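Local structure of paenibacillus xanthan lyase (Paenibacillus, 6F2P) at residues Q375-M386 and W486-V494; E360-S368 and G458-S469. The protein is a xanthan lyase that cleaves xanthan by elimination, probably releasing the terminal mannose of its side chains. All coordinates share one frame; numbering follows the deposited sequence.

Contact 1 of 2, residues Q375-M386 and W486-V494; sequences QLRPGFGFGLSM and WFMFDDEIV. With CA (calcium ion), chain B.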
# COMPACT_ATOMS: atom_id res chain seq x y z
N GLN A 375 -8.03 -2.56 -11.24
CA GLN A 375 -9.22 -1.86 -11.68
C GLN A 375 -10.09 -2.81 -12.50
O GLN A 375 -9.67 -3.32 -13.54
CB GLN A 375 -8.86 -0.62 -12.49
CG GLN A 375 -10.05 0.06 -13.15
CD GLN A 375 -11.02 0.66 -12.14
OE1 GLN A 375 -11.68 -0.05 -11.38
NE2 GLN A 375 -11.11 1.99 -12.15
N LEU A 376 -11.29 -3.07 -12.01
CA LEU A 376 -12.23 -3.92 -12.72
C LEU A 376 -13.45 -3.09 -13.12
O LEU A 376 -14.18 -2.58 -12.27
CB LEU A 376 -12.64 -5.11 -11.86
CG LEU A 376 -11.51 -6.01 -11.32
CD1 LEU A 376 -12.08 -7.02 -10.34
CD2 LEU A 376 -10.78 -6.72 -12.44
N ARG A 377 -13.64 -2.94 -14.43
CA ARG A 377 -14.73 -2.17 -15.00
C ARG A 377 -15.51 -3.07 -15.93
O ARG A 377 -15.04 -4.15 -16.29
CB ARG A 377 -14.17 -0.99 -15.79
CG ARG A 377 -13.37 -0.01 -14.96
CD ARG A 377 -14.19 0.52 -13.82
NE ARG A 377 -15.45 1.09 -14.29
CZ ARG A 377 -16.42 1.51 -13.48
NH1 ARG A 377 -16.28 1.42 -12.17
NH2 ARG A 377 -17.54 2.02 -13.99
N PRO A 378 -16.72 -2.65 -16.31
CA PRO A 378 -17.42 -3.44 -17.33
C PRO A 378 -16.66 -3.42 -18.65
O PRO A 378 -16.48 -2.36 -19.24
CB PRO A 378 -18.77 -2.74 -17.45
CG PRO A 378 -18.58 -1.38 -16.84
CD PRO A 378 -17.56 -1.56 -15.77
N GLY A 379 -16.21 -4.59 -19.10
CA GLY A 379 -15.51 -4.71 -20.36
C GLY A 379 -14.01 -4.95 -20.25
O GLY A 379 -13.39 -5.45 -21.20
N PHE A 380 -13.40 -4.60 -19.12
CA PHE A 380 -11.97 -4.82 -18.97
C PHE A 380 -11.49 -4.93 -17.52
O PHE A 380 -12.17 -4.52 -16.59
CB PHE A 380 -11.17 -3.74 -19.71
CG PHE A 380 -11.37 -2.35 -19.16
CD1 PHE A 380 -12.45 -1.58 -19.57
CD2 PHE A 380 -10.47 -1.81 -18.26
CE1 PHE A 380 -12.63 -0.30 -19.09
CE2 PHE A 380 -10.65 -0.53 -17.76
CZ PHE A 380 -11.73 0.23 -18.18
N GLY A 381 -10.30 -5.50 -17.36
CA GLY A 381 -9.64 -5.55 -16.08
C GLY A 381 -8.27 -4.95 -16.27
O GLY A 381 -7.69 -5.01 -17.35
N PHE A 382 -7.73 -4.35 -15.21
CA PHE A 382 -6.46 -3.67 -15.30
C PHE A 382 -5.65 -3.96 -14.05
O PHE A 382 -6.08 -3.69 -12.94
CB PHE A 382 -6.69 -2.17 -15.43
CG PHE A 382 -5.44 -1.37 -15.67
CD1 PHE A 382 -4.80 -1.41 -16.90
CD2 PHE A 382 -4.93 -0.55 -14.67
CE1 PHE A 382 -3.66 -0.66 -17.13
CE2 PHE A 382 -3.79 0.20 -14.90
CZ PHE A 382 -3.15 0.15 -16.13
N GLY A 383 -4.46 -4.53 -14.25
CA GLY A 383 -3.58 -4.84 -13.15
C GLY A 383 -2.41 -3.89 -13.15
O GLY A 383 -1.92 -3.51 -14.22
N LEU A 384 -1.95 -3.51 -11.97
CA LEU A 384 -0.83 -2.59 -11.89
C LEU A 384 0.25 -3.13 -10.96
O LEU A 384 -0.01 -3.44 -9.79
CB LEU A 384 -1.32 -1.22 -11.41
CG LEU A 384 -0.30 -0.09 -11.45
CD1 LEU A 384 0.05 0.26 -12.88
CD2 LEU A 384 -0.88 1.09 -10.76
N SER A 385 1.46 -3.24 -11.49
CA SER A 385 2.56 -3.88 -10.77
C SER A 385 3.72 -2.94 -10.47
O SER A 385 4.44 -2.49 -11.37
CB SER A 385 3.08 -5.09 -11.55
OG SER A 385 4.19 -5.66 -10.89
N MET A 386 3.92 -2.66 -9.19
CA MET A 386 4.93 -1.71 -8.77
C MET A 386 5.90 -2.35 -7.79
O MET A 386 5.71 -3.48 -7.36
CB MET A 386 4.26 -0.52 -8.08
CG MET A 386 3.22 0.19 -8.91
SD MET A 386 2.26 1.40 -7.97
CE MET A 386 1.10 0.34 -7.10
N TRP A 486 -1.00 6.51 -12.50
CA TRP A 486 -2.10 5.91 -13.24
C TRP A 486 -3.43 6.42 -12.68
O TRP A 486 -3.59 6.58 -11.47
CB TRP A 486 -2.01 4.38 -13.20
CG TRP A 486 -0.74 3.84 -13.80
CD1 TRP A 486 -0.54 3.44 -15.10
CD2 TRP A 486 0.51 3.62 -13.13
NE1 TRP A 486 0.75 3.00 -15.28
CE2 TRP A 486 1.42 3.10 -14.08
CE3 TRP A 486 0.96 3.83 -11.82
CZ2 TRP A 486 2.74 2.77 -13.76
CZ3 TRP A 486 2.28 3.51 -11.51
CH2 TRP A 486 3.15 2.98 -12.48
N PHE A 487 -4.37 6.71 -13.58
CA PHE A 487 -5.65 7.30 -13.19
C PHE A 487 -6.75 6.49 -13.82
O PHE A 487 -6.94 6.52 -15.03
CB PHE A 487 -5.72 8.77 -13.62
CG PHE A 487 -4.59 9.61 -13.09
CD1 PHE A 487 -3.34 9.57 -13.70
CD2 PHE A 487 -4.77 10.43 -11.98
CE1 PHE A 487 -2.29 10.32 -13.21
CE2 PHE A 487 -3.72 11.19 -11.49
CZ PHE A 487 -2.48 11.14 -12.10
N MET A 488 -7.46 5.75 -12.99
CA MET A 488 -8.33 4.70 -13.48
C MET A 488 -9.79 5.04 -13.21
O MET A 488 -10.21 5.05 -12.06
CB MET A 488 -7.92 3.39 -12.81
CG MET A 488 -6.51 2.96 -13.20
SD MET A 488 -5.56 2.08 -11.94
CE MET A 488 -5.01 3.42 -10.89
N PHE A 489 -10.54 5.33 -14.26
CA PHE A 489 -11.91 5.83 -14.11
C PHE A 489 -12.96 4.82 -14.56
O PHE A 489 -12.81 3.62 -14.31
CB PHE A 489 -12.09 7.17 -14.82
CG PHE A 489 -11.17 8.25 -14.31
CD1 PHE A 489 -11.29 8.73 -13.02
CD2 PHE A 489 -10.18 8.77 -15.12
CE1 PHE A 489 -10.44 9.73 -12.54
CE2 PHE A 489 -9.32 9.77 -14.66
CZ PHE A 489 -9.46 10.25 -13.36
N ASP A 490 -14.02 5.28 -15.21
CA ASP A 490 -15.09 4.34 -15.57
C ASP A 490 -14.78 3.51 -16.83
O ASP A 490 -15.14 2.34 -16.89
CB ASP A 490 -16.45 5.04 -15.69
CG ASP A 490 -16.42 6.21 -16.64
OD1 ASP A 490 -15.33 6.77 -16.83
OD2 ASP A 490 -17.49 6.59 -17.18
N ASP A 491 -14.13 4.11 -17.82
CA ASP A 491 -13.86 3.41 -19.07
C ASP A 491 -12.55 3.86 -19.69
O ASP A 491 -12.32 3.63 -20.87
CB ASP A 491 -15.02 3.58 -20.06
CG ASP A 491 -15.30 5.05 -20.39
OD1 ASP A 491 -14.65 5.94 -19.81
OD2 ASP A 491 -16.22 5.30 -21.20
N GLU A 492 -11.71 4.53 -18.91
CA GLU A 492 -10.40 4.92 -19.39
C GLU A 492 -9.37 4.79 -18.29
O GLU A 492 -9.70 4.85 -17.11
CB GLU A 492 -10.40 6.36 -19.92
CG GLU A 492 -10.70 7.42 -18.87
CD GLU A 492 -12.18 7.75 -18.80
OE1 GLU A 492 -12.88 7.12 -17.98
OE2 GLU A 492 -12.65 8.65 -19.55
N ILE A 493 -8.11 4.60 -18.70
CA ILE A 493 -6.98 4.71 -17.80
C ILE A 493 -6.03 5.77 -18.32
O ILE A 493 -5.58 5.71 -19.46
CB ILE A 493 -6.21 3.39 -17.68
CG1 ILE A 493 -7.10 2.30 -17.10
CG2 ILE A 493 -4.98 3.59 -16.81
CD1 ILE A 493 -7.39 1.19 -18.07
N VAL A 494 -5.72 6.76 -17.49
CA VAL A 494 -4.75 7.76 -17.90
C VAL A 494 -3.41 7.43 -17.26
O VAL A 494 -3.34 7.18 -16.05
CB VAL A 494 -5.18 9.19 -17.51
CG1 VAL A 494 -4.14 10.20 -17.96
CG2 VAL A 494 -6.55 9.52 -18.10
CA CA B . -15.01 8.13 -18.89
O HOH W 1 -18.37 2.15 -16.89
O HOH W 2 -16.53 0.53 -18.76
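Leu384 lies on one face of the Trp486 indole: its CD1 sits 3.4 Å from the centroid of the five-membered ring, while CD2 reaches CE3 on the six-membered side. That leucine has CG anti to the backbone N (chi1 -172°), which sends both methyls to the indole. Met386 SD meets the six-membered ring obliquely, 4.1 Å from Trp486 CZ3, a Met-aromatic contact. On one face of the Phe382 ring rests Ile493 CD1, a CH-pi contact offset toward the rim; Trp486 CD1 comes to its edge, and Met488 SD likewise approaches Phe382 CD2 obliquely at 3.8 Å. Phe380 carries Arg377 CB over one face and Asp491 CA at its edge. The Arg377 guanidinium has Asp490 CA over one face and a water at its edge, and NE bonds to Asp490 O at 2.9 Å, bent to 142° and tilted from the carbonyl and guanidinium planes. Beyond that carbonyl, the 490-492 turn binds calcium through Asp490 OD1, Asp491 OD1 and both carboxylate oxygens of Glu492; Gln636 and Glu651 complete the site, and Tyr631 OH bonds to Glu492 OE2. This is the buried interface of two antiparallel sheets in the family 8 super-sandwich domain, with a calcium-binding turn at one end.

Contact 2 of 2, residues E360-S368 and G458-S469; sequences ELVKYKQFS and GGTDILGQYGVS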
# COMPACT_ATOMS: atom_id res chain seq x y z
N GLU A 360 -20.14 -10.24 -14.34
CA GLU A 360 -18.96 -9.39 -14.33
C GLU A 360 -18.81 -8.70 -12.97
O GLU A 360 -19.78 -8.16 -12.43
CB GLU A 360 -19.09 -8.35 -15.43
CG GLU A 360 -17.80 -7.67 -15.82
CD GLU A 360 -17.94 -6.95 -17.15
OE1 GLU A 360 -17.05 -7.11 -18.01
OE2 GLU A 360 -18.96 -6.24 -17.32
N LEU A 361 -17.60 -8.73 -12.42
CA LEU A 361 -17.29 -8.02 -11.18
C LEU A 361 -16.76 -6.63 -11.50
O LEU A 361 -15.91 -6.46 -12.38
CB LEU A 361 -16.27 -8.82 -10.35
CG LEU A 361 -15.84 -8.27 -8.99
CD1 LEU A 361 -16.99 -8.25 -7.99
CD2 LEU A 361 -14.65 -9.05 -8.43
N VAL A 362 -17.27 -5.63 -10.79
CA VAL A 362 -16.85 -4.25 -11.01
C VAL A 362 -16.41 -3.62 -9.69
O VAL A 362 -17.23 -3.45 -8.79
CB VAL A 362 -18.00 -3.39 -11.58
CG1 VAL A 362 -17.60 -1.92 -11.64
CG2 VAL A 362 -18.40 -3.90 -12.95
N LYS A 363 -15.13 -3.29 -9.58
CA LYS A 363 -14.59 -2.65 -8.37
C LYS A 363 -13.14 -2.24 -8.58
O LYS A 363 -12.45 -2.79 -9.41
CB LYS A 363 -14.69 -3.56 -7.14
CG LYS A 363 -13.77 -4.78 -7.18
CD LYS A 363 -13.64 -5.46 -5.82
CE LYS A 363 -14.93 -6.14 -5.39
NZ LYS A 363 -14.82 -6.67 -4.00
N TYR A 364 -12.71 -1.24 -7.81
CA TYR A 364 -11.30 -0.89 -7.73
C TYR A 364 -10.77 -1.34 -6.38
O TYR A 364 -11.51 -1.33 -5.39
CB TYR A 364 -11.10 0.62 -7.89
CG TYR A 364 -9.65 1.04 -7.78
CD1 TYR A 364 -8.81 0.98 -8.88
CD2 TYR A 364 -9.12 1.49 -6.57
CE1 TYR A 364 -7.47 1.34 -8.79
CE2 TYR A 364 -7.79 1.85 -6.47
CZ TYR A 364 -6.98 1.77 -7.59
OH TYR A 364 -5.65 2.14 -7.51
N LYS A 365 -9.50 -1.75 -6.33
CA LYS A 365 -8.93 -2.21 -5.07
C LYS A 365 -7.43 -1.96 -4.98
O LYS A 365 -6.66 -2.44 -5.82
CB LYS A 365 -9.25 -3.69 -4.83
CG LYS A 365 -8.98 -4.18 -3.41
CD LYS A 365 -9.63 -5.53 -3.15
CE LYS A 365 -9.33 -6.04 -1.74
NZ LYS A 365 -9.84 -5.10 -0.69
N GLN A 366 -7.01 -1.21 -3.96
CA GLN A 366 -5.59 -0.93 -3.75
C GLN A 366 -4.97 -1.92 -2.77
O GLN A 366 -5.40 -2.03 -1.62
CB GLN A 366 -5.38 0.48 -3.20
CG GLN A 366 -3.95 1.00 -3.31
CD GLN A 366 -3.71 1.75 -4.62
OE1 GLN A 366 -4.62 2.41 -5.13
NE2 GLN A 366 -2.50 1.65 -5.17
N PHE A 367 -3.94 -2.64 -3.24
CA PHE A 367 -3.24 -3.60 -2.40
C PHE A 367 -1.94 -2.99 -1.89
O PHE A 367 -0.84 -3.30 -2.37
CB PHE A 367 -2.99 -4.89 -3.18
CG PHE A 367 -4.25 -5.52 -3.69
CD1 PHE A 367 -4.96 -6.41 -2.91
CD2 PHE A 367 -4.75 -5.20 -4.94
CE1 PHE A 367 -6.13 -6.98 -3.36
CE2 PHE A 367 -5.92 -5.77 -5.40
CZ PHE A 367 -6.62 -6.66 -4.61
N SER A 368 -2.08 -2.13 -0.90
CA SER A 368 -0.96 -1.36 -0.37
C SER A 368 0.12 -2.21 0.29
O SER A 368 1.28 -1.80 0.40
CB SER A 368 -1.48 -0.33 0.63
OG SER A 368 -2.25 0.65 -0.04
N GLY A 458 2.00 3.42 -4.25
CA GLY A 458 0.69 3.16 -3.70
C GLY A 458 -0.34 4.06 -4.36
O GLY A 458 -0.17 4.44 -5.53
N GLY A 459 -1.38 4.41 -3.62
CA GLY A 459 -2.45 5.22 -4.16
C GLY A 459 -3.67 5.26 -3.27
O GLY A 459 -3.61 4.85 -2.11
N THR A 460 -4.77 5.77 -3.82
CA THR A 460 -6.03 5.88 -3.10
C THR A 460 -7.21 5.76 -4.06
O THR A 460 -7.03 5.65 -5.27
CB THR A 460 -6.12 7.19 -2.30
OG1 THR A 460 -7.25 7.14 -1.44
CG2 THR A 460 -6.27 8.39 -3.23
N ASP A 461 -8.43 5.77 -3.53
CA ASP A 461 -9.59 5.43 -4.33
C ASP A 461 -10.85 6.11 -3.84
O ASP A 461 -10.90 6.67 -2.74
CB ASP A 461 -9.82 3.94 -4.26
CG ASP A 461 -9.91 3.44 -2.84
OD1 ASP A 461 -10.93 3.71 -2.17
OD2 ASP A 461 -8.96 2.77 -2.38
N ILE A 462 -11.90 6.02 -4.65
CA ILE A 462 -13.17 6.61 -4.27
C ILE A 462 -14.33 5.78 -4.82
O ILE A 462 -14.22 5.16 -5.88
CB ILE A 462 -13.25 8.10 -4.69
CG1 ILE A 462 -14.05 8.91 -3.66
CG2 ILE A 462 -13.81 8.25 -6.08
CD1 ILE A 462 -13.82 10.40 -3.76
N LEU A 463 -15.43 5.73 -4.06
CA LEU A 463 -16.64 5.02 -4.45
C LEU A 463 -16.43 3.52 -4.66
O LEU A 463 -17.30 2.82 -5.18
CB LEU A 463 -17.25 5.65 -5.71
CG LEU A 463 -17.62 7.13 -5.54
CD1 LEU A 463 -18.24 7.70 -6.80
CD2 LEU A 463 -18.57 7.28 -4.37
N GLY A 464 -15.27 3.03 -4.24
CA GLY A 464 -14.89 1.66 -4.50
C GLY A 464 -14.84 1.32 -5.98
O GLY A 464 -14.90 0.14 -6.33
N GLN A 465 -14.70 2.33 -6.84
CA GLN A 465 -14.78 2.16 -8.29
C GLN A 465 -13.68 2.90 -9.07
O GLN A 465 -13.31 2.51 -10.18
CB GLN A 465 -16.13 2.64 -8.80
CG GLN A 465 -17.32 1.84 -8.32
CD GLN A 465 -18.55 2.12 -9.15
OE1 GLN A 465 -18.54 1.94 -10.37
NE2 GLN A 465 -19.61 2.59 -8.49
N TYR A 466 -13.19 3.99 -8.51
CA TYR A 466 -12.23 4.83 -9.22
C TYR A 466 -10.98 4.96 -8.37
O TYR A 466 -11.06 5.01 -7.14
CB TYR A 466 -12.85 6.21 -9.54
CG TYR A 466 -14.25 6.09 -10.11
CD1 TYR A 466 -14.50 5.26 -11.20
CD2 TYR A 466 -15.32 6.77 -9.55
CE1 TYR A 466 -15.78 5.13 -11.73
CE2 TYR A 466 -16.62 6.65 -10.06
CZ TYR A 466 -16.83 5.83 -11.16
OH TYR A 466 -18.10 5.69 -11.67
N GLY A 467 -9.83 5.00 -9.01
CA GLY A 467 -8.60 4.99 -8.25
C GLY A 467 -7.49 5.73 -8.97
O GLY A 467 -7.58 6.01 -10.17
N VAL A 468 -6.45 6.04 -8.21
CA VAL A 468 -5.26 6.68 -8.73
C VAL A 468 -4.07 6.03 -8.02
O VAL A 468 -4.10 5.85 -6.80
CB VAL A 468 -5.29 8.21 -8.47
CG1 VAL A 468 -5.68 8.50 -7.04
CG2 VAL A 468 -3.95 8.84 -8.80
N SER A 469 -3.05 5.65 -8.79
CA SER A 469 -1.85 5.08 -8.21
C SER A 469 -0.62 5.78 -8.73
O SER A 469 -0.65 6.40 -9.81
CB SER A 469 -1.72 3.60 -8.51
OG SER A 469 -2.75 2.85 -7.93
O HOH W 3 -8.88 -0.33 -1.81
O HOH W 4 -1.21 3.09 -0.73
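Tyr364 N donates a nearly straight bond (171°) to Gly464 O, 3.0 Å away. It joins strand 363-367 to a beta hairpin (strands 458-462 and 466-469) whose turn carries a classic bulge: Gln465 and Tyr466 both face Ile462, whose O accepts from both their nitrogens. Strand 363-367 is an outermost strand of its four-stranded sheet and crosses strand 458-462, outermost in the other sheet, at 150°; the two sheets of the super-sandwich domain meet here. A first torsion of 178° turns the Tyr364 ring away from its own backbone N and lays it on the hairpin. Gly467 CA sits over the ring centre, 3.6 Å from the centroid, where a CB would clash. Asp461 CB lies 3.4 Å from Tyr364 CD2; Asp461 OD1 forms a salt bridge with Lys746, while OD2 accepts from a water that in turn accepts from Gln366 N, bridging the segments. A leucine at Tyr364 has neither ring face nor hydroxyl, which would probably open a gap over Gly467 CA and free the Gln366 amide to turn. That amide is fixed at both ends: OE1 accepts from Tyr364 OH at 2.6 Å, and NE2 donates to Ser469 OG at 3.0 Å, the hydroxyl lying close to the amide plane.

The two contacts share both sheets, and their centres lie about 9 Å apart. Strand 363-367 of contact 2 neighbours strand 372-377 of contact 1 in one sheet; in the other, strand 466-474 runs beside strand 481-488, with probable hydrogen bonds from Trp486 N to Ser469 O (2.7 Å) and from Met488 N to Gly467 O (2.8 Å). Gln465, in the bulge of contact 2, reaches across to contact 1: its OE1 accepts from Arg377 NH1 and its backbone O from Gln375 NE2. The side chain of Tyr364 also touches Met488. Contact 1 holds three calcium ligands, whereas contact 2 comes near that ion through the Tyr466 side chain, about 8 Å from it.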